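Local coordinates for flocculation protein FLO11 (Saccharomyces cerevisiae, PDB 4UYT), which mediates homotypic cell-cell adhesion of yeast in flocculation through its N-terminal Flo11 domain and supports substrate adhesion, invasive growth and biofilm formation, at residues T95-T100 and F119-E124. Numbering follows the deposited sequence.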
ATOM      1  N   THR A  95      -2.920 -11.860  -2.429  1.00  9.82           N
ATOM      2  CA  THR A  95      -4.239 -11.370  -2.080  1.00  9.13           C
ATOM      3  C   THR A  95      -4.474 -11.331  -0.563  1.00  8.84           C
ATOM      4  O   THR A  95      -5.586 -11.048  -0.144  1.00  9.71           O
ATOM      5  CB  THR A  95      -5.349 -12.152  -2.818  1.00 10.09           C
ATOM      6  OG1 THR A  95      -5.252 -13.555  -2.566  1.00 11.49           O
ATOM      7  CG2 THR A  95      -5.238 -11.895  -4.297  1.00 10.77           C
ATOM      8  N   ASP A  96      -3.429 -11.530   0.246  1.00  8.51           N
ATOM      9  CA  ASP A  96      -3.527 -11.298   1.682  1.00  9.23           C
ATOM     10  C   ASP A  96      -2.104 -11.213   2.207  1.00  8.60           C
ATOM     11  O   ASP A  96      -1.483 -12.229   2.528  1.00  9.91           O
ATOM     12  CB  ASP A  96      -4.327 -12.385   2.415  1.00 10.51           C
ATOM     13  CG  ASP A  96      -4.696 -11.984   3.823  1.00 12.85           C
ATOM     14  OD1 ASP A  96      -4.005 -11.116   4.381  1.00 12.30           O
ATOM     15  OD2 ASP A  96      -5.679 -12.526   4.345  1.00 18.25           O
ATOM     16  N   PHE A  97      -1.551 -10.010   2.245  1.00  8.61           N
ATOM     17  CA  PHE A  97      -0.162  -9.832   2.642  1.00  8.40           C
ATOM     18  C   PHE A  97       0.009  -8.598   3.463  1.00  7.50           C
ATOM     19  O   PHE A  97      -0.814  -7.696   3.458  1.00  8.13           O
ATOM     20  CB  PHE A  97       0.788  -9.818   1.432  1.00  8.49           C
ATOM     21  CG  PHE A  97       0.630  -8.648   0.481  1.00  8.29           C
ATOM     22  CD1 PHE A  97       1.325  -7.465   0.673  1.00  8.68           C
ATOM     23  CD2 PHE A  97      -0.213  -8.738  -0.649  1.00  9.00           C
ATOM     24  CE1 PHE A  97       1.203  -6.417  -0.227  1.00  9.08           C
ATOM     25  CE2 PHE A  97      -0.342  -7.681  -1.548  1.00  9.53           C
ATOM     26  CZ  PHE A  97       0.380  -6.524  -1.320  1.00  9.42           C
ATOM     27  N   THR A  98       1.124  -8.586   4.173  1.00  8.06           N
ATOM     28  CA  THR A  98       1.569  -7.436   4.899  1.00  8.49           C
ATOM     29  C   THR A  98       2.955  -7.024   4.419  1.00  8.72           C
ATOM     30  O   THR A  98       3.701  -7.805   3.850  1.00 10.75           O
ATOM     31  CB  THR A  98       1.605  -7.677   6.425  1.00  9.76           C
ATOM     32  OG1 THR A  98       2.561  -8.704   6.727  1.00 13.77           O
ATOM     33  CG2 THR A  98       0.260  -8.045   6.946  1.00 10.47           C
ATOM     34  N   ALA A  99       3.293  -5.776   4.687  1.00  8.01           N
ATOM     35  CA  ALA A  99       4.634  -5.269   4.409  1.00  8.95           C
ATOM     36  C   ALA A  99       4.933  -4.184   5.409  1.00  7.68           C
ATOM     37  O   ALA A  99       4.037  -3.434   5.777  1.00  8.45           O
ATOM     38  CB  ALA A  99       4.730  -4.729   2.990  1.00  9.95           C
ATOM     39  N   THR A 100       6.197  -4.089   5.794  1.00  8.48           N
ATOM     40  CA  THR A 100       6.672  -3.051   6.713  1.00  8.11           C
ATOM     41  C   THR A 100       7.827  -2.319   6.060  1.00  7.92           C
ATOM     42  O   THR A 100       8.747  -2.941   5.533  1.00 10.05           O
ATOM     43  CB  THR A 100       7.077  -3.674   8.064  1.00 10.69           C
ATOM     44  OG1 THR A 100       5.945  -4.313   8.682  1.00 12.33           O
ATOM     45  CG2 THR A 100       7.595  -2.634   9.008  1.00 12.68           C
ATOM     46  N   PHE A 119       2.002   6.112  -2.454  1.00  7.12           N
ATOM     47  CA  PHE A 119       2.843   5.167  -3.155  1.00  7.26           C
ATOM     48  C   PHE A 119       1.939   4.301  -4.025  1.00  7.22           C
ATOM     49  O   PHE A 119       0.715   4.413  -4.001  1.00  8.36           O
ATOM     50  CB  PHE A 119       3.700   4.337  -2.163  1.00  7.23           C
ATOM     51  CG  PHE A 119       2.885   3.597  -1.124  1.00  6.79           C
ATOM     52  CD1 PHE A 119       2.328   2.375  -1.399  1.00  7.22           C
ATOM     53  CD2 PHE A 119       2.681   4.131   0.136  1.00  7.31           C
ATOM     54  CE1 PHE A 119       1.560   1.705  -0.449  1.00  7.84           C
ATOM     55  CE2 PHE A 119       1.932   3.471   1.098  1.00  7.45           C
ATOM     56  CZ  PHE A 119       1.382   2.250   0.785  1.00  7.69           C
ATOM     57  N   GLN A 120       2.572   3.414  -4.782  1.00  8.04           N
ATOM     58  CA  GLN A 120       1.853   2.451  -5.590  1.00  8.37           C
ATOM     59  C   GLN A 120       2.376   1.071  -5.307  1.00  7.90           C
ATOM     60  O   GLN A 120       3.508   0.889  -4.854  1.00  8.99           O
ATOM     61  CB  GLN A 120       1.957   2.773  -7.082  1.00 10.61           C
ATOM     62  CG  GLN A 120       1.554   4.196  -7.421  1.00 11.86           C
ATOM     63  CD  GLN A 120       2.673   5.171  -7.153  1.00 15.28           C
ATOM     64  OE1 GLN A 120       3.805   4.941  -7.567  1.00 20.23           O
ATOM     65  NE2 GLN A 120       2.376   6.260  -6.433  1.00 16.10           N
ATOM     66  N   ILE A 121       1.528   0.093  -5.592  1.00  8.21           N
ATOM     67  CA  ILE A 121       1.910  -1.295  -5.522  1.00  8.27           C
ATOM     68  C   ILE A 121       1.755  -1.876  -6.924  1.00  8.28           C
ATOM     69  O   ILE A 121       0.653  -1.832  -7.498  1.00  9.12           O
ATOM     70  CB  ILE A 121       1.094  -2.076  -4.477  1.00  8.32           C
ATOM     71  CG1 ILE A 121       1.150  -1.379  -3.107  1.00  8.98           C
ATOM     72  CG2 ILE A 121       1.620  -3.503  -4.398  1.00  9.13           C
ATOM     73  CD1 ILE A 121       0.432  -2.123  -2.006  1.00  9.09           C
ATOM     74  N   GLN A 122       2.866  -2.384  -7.459  1.00  8.87           N
ATOM     75  CA  GLN A 122       2.925  -2.880  -8.820  1.00  9.57           C
ATOM     76  C   GLN A 122       2.839  -4.393  -8.756  1.00  9.31           C
ATOM     77  O   GLN A 122       3.723  -5.064  -8.210  1.00 10.11           O
ATOM     78  CB  GLN A 122       4.226  -2.423  -9.469  1.00 11.55           C
ATOM     79  CG  GLN A 122       4.454  -2.881 -10.893  1.00 15.70           C
ATOM     80  CD  GLN A 122       5.862  -2.551 -11.356  1.00 23.06           C
ATOM     81  OE1 GLN A 122       6.284  -1.406 -11.319  1.00 28.65           O
ATOM     82  NE2 GLN A 122       6.603  -3.567 -11.749  1.00 27.02           N
ATOM     83  N   PHE A 123       1.769  -4.913  -9.367  1.00  9.41           N
ATOM     84  CA  PHE A 123       1.526  -6.343  -9.456  1.00 10.45           C
ATOM     85  C   PHE A 123       1.821  -6.805 -10.885  1.00 11.64           C
ATOM     86  O   PHE A 123       1.379  -6.180 -11.857  1.00 13.04           O
ATOM     87  CB  PHE A 123       0.052  -6.645  -9.209  1.00 10.90           C
ATOM     88  CG  PHE A 123      -0.427  -6.457  -7.783  1.00 10.11           C
ATOM     89  CD1 PHE A 123      -0.656  -5.189  -7.271  1.00 10.26           C
ATOM     90  CD2 PHE A 123      -0.723  -7.551  -6.987  1.00 10.77           C
ATOM     91  CE1 PHE A 123      -1.120  -5.031  -5.975  1.00 10.25           C
ATOM     92  CE2 PHE A 123      -1.232  -7.399  -5.708  1.00 10.76           C
ATOM     93  CZ  PHE A 123      -1.443  -6.138  -5.207  1.00 11.10           C
ATOM     94  N   GLU A 124       2.505  -7.930 -11.000  1.00 11.80           N
ATOM     95  CA  GLU A 124       2.635  -8.609 -12.281  1.00 13.23           C
ATOM     96  C   GLU A 124       2.278 -10.057 -12.046  1.00 13.05           C
ATOM     97  O   GLU A 124       3.042 -10.809 -11.441  1.00 13.47           O
ATOM     98  CB  GLU A 124       4.062  -8.509 -12.846  1.00 16.54           C
ATOM     99  CG  GLU A 124       4.502  -7.113 -13.241  1.00 18.46           C
ATOM    100  CD  GLU A 124       5.924  -7.058 -13.796  1.00 26.41           C
ATOM    101  OE1 GLU A 124       6.612  -8.100 -13.890  1.00 33.75           O
ATOM    102  OE2 GLU A 124       6.366  -5.943 -14.134  1.00 38.01           O
TER
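F97, I121 and F123 join the two sheets of the fibronectin type III-like β-sandwich across its hydrophobic core, in the Flo11 domain. F97 lies on strand 96-104, at the edge of the sheet that includes strands 32-43 and 46-55. I121 and F123 lie on strand 120-125 of the facing sheet, between strands 64-70 and 143-147. The contact is apolar and small, with 112 Å² buried over both sides. All three touching residues are buried. The F97 and F123 side chains approach from opposite directions. The first torsion of F97 (chi1 66°) sets CG between the backbone N and the carbonyl carbon, and the ring projects into the core toward strand 120-125. Both partners lie at the edge of the F97 ring, near its plane. F123 has CG anti to its carbonyl carbon (chi1 -71°), a setting that directs the CZ end of its ring toward F97, which it meets obliquely. V53 of strand 46-55 touches both F97 and I121, so the first sheet reaches I121 through two strands. On its own side I121 packs on L67. F123 stacks with F144 and also meets the ring of Y32, which extends the aromatic packing. I121 touches F97 through the end of its longer branch, with CD1 4.5 Å from F97 CZ. The closer approach is between the rings, where F97 CE2 lies 4.1 Å from F123 CZ.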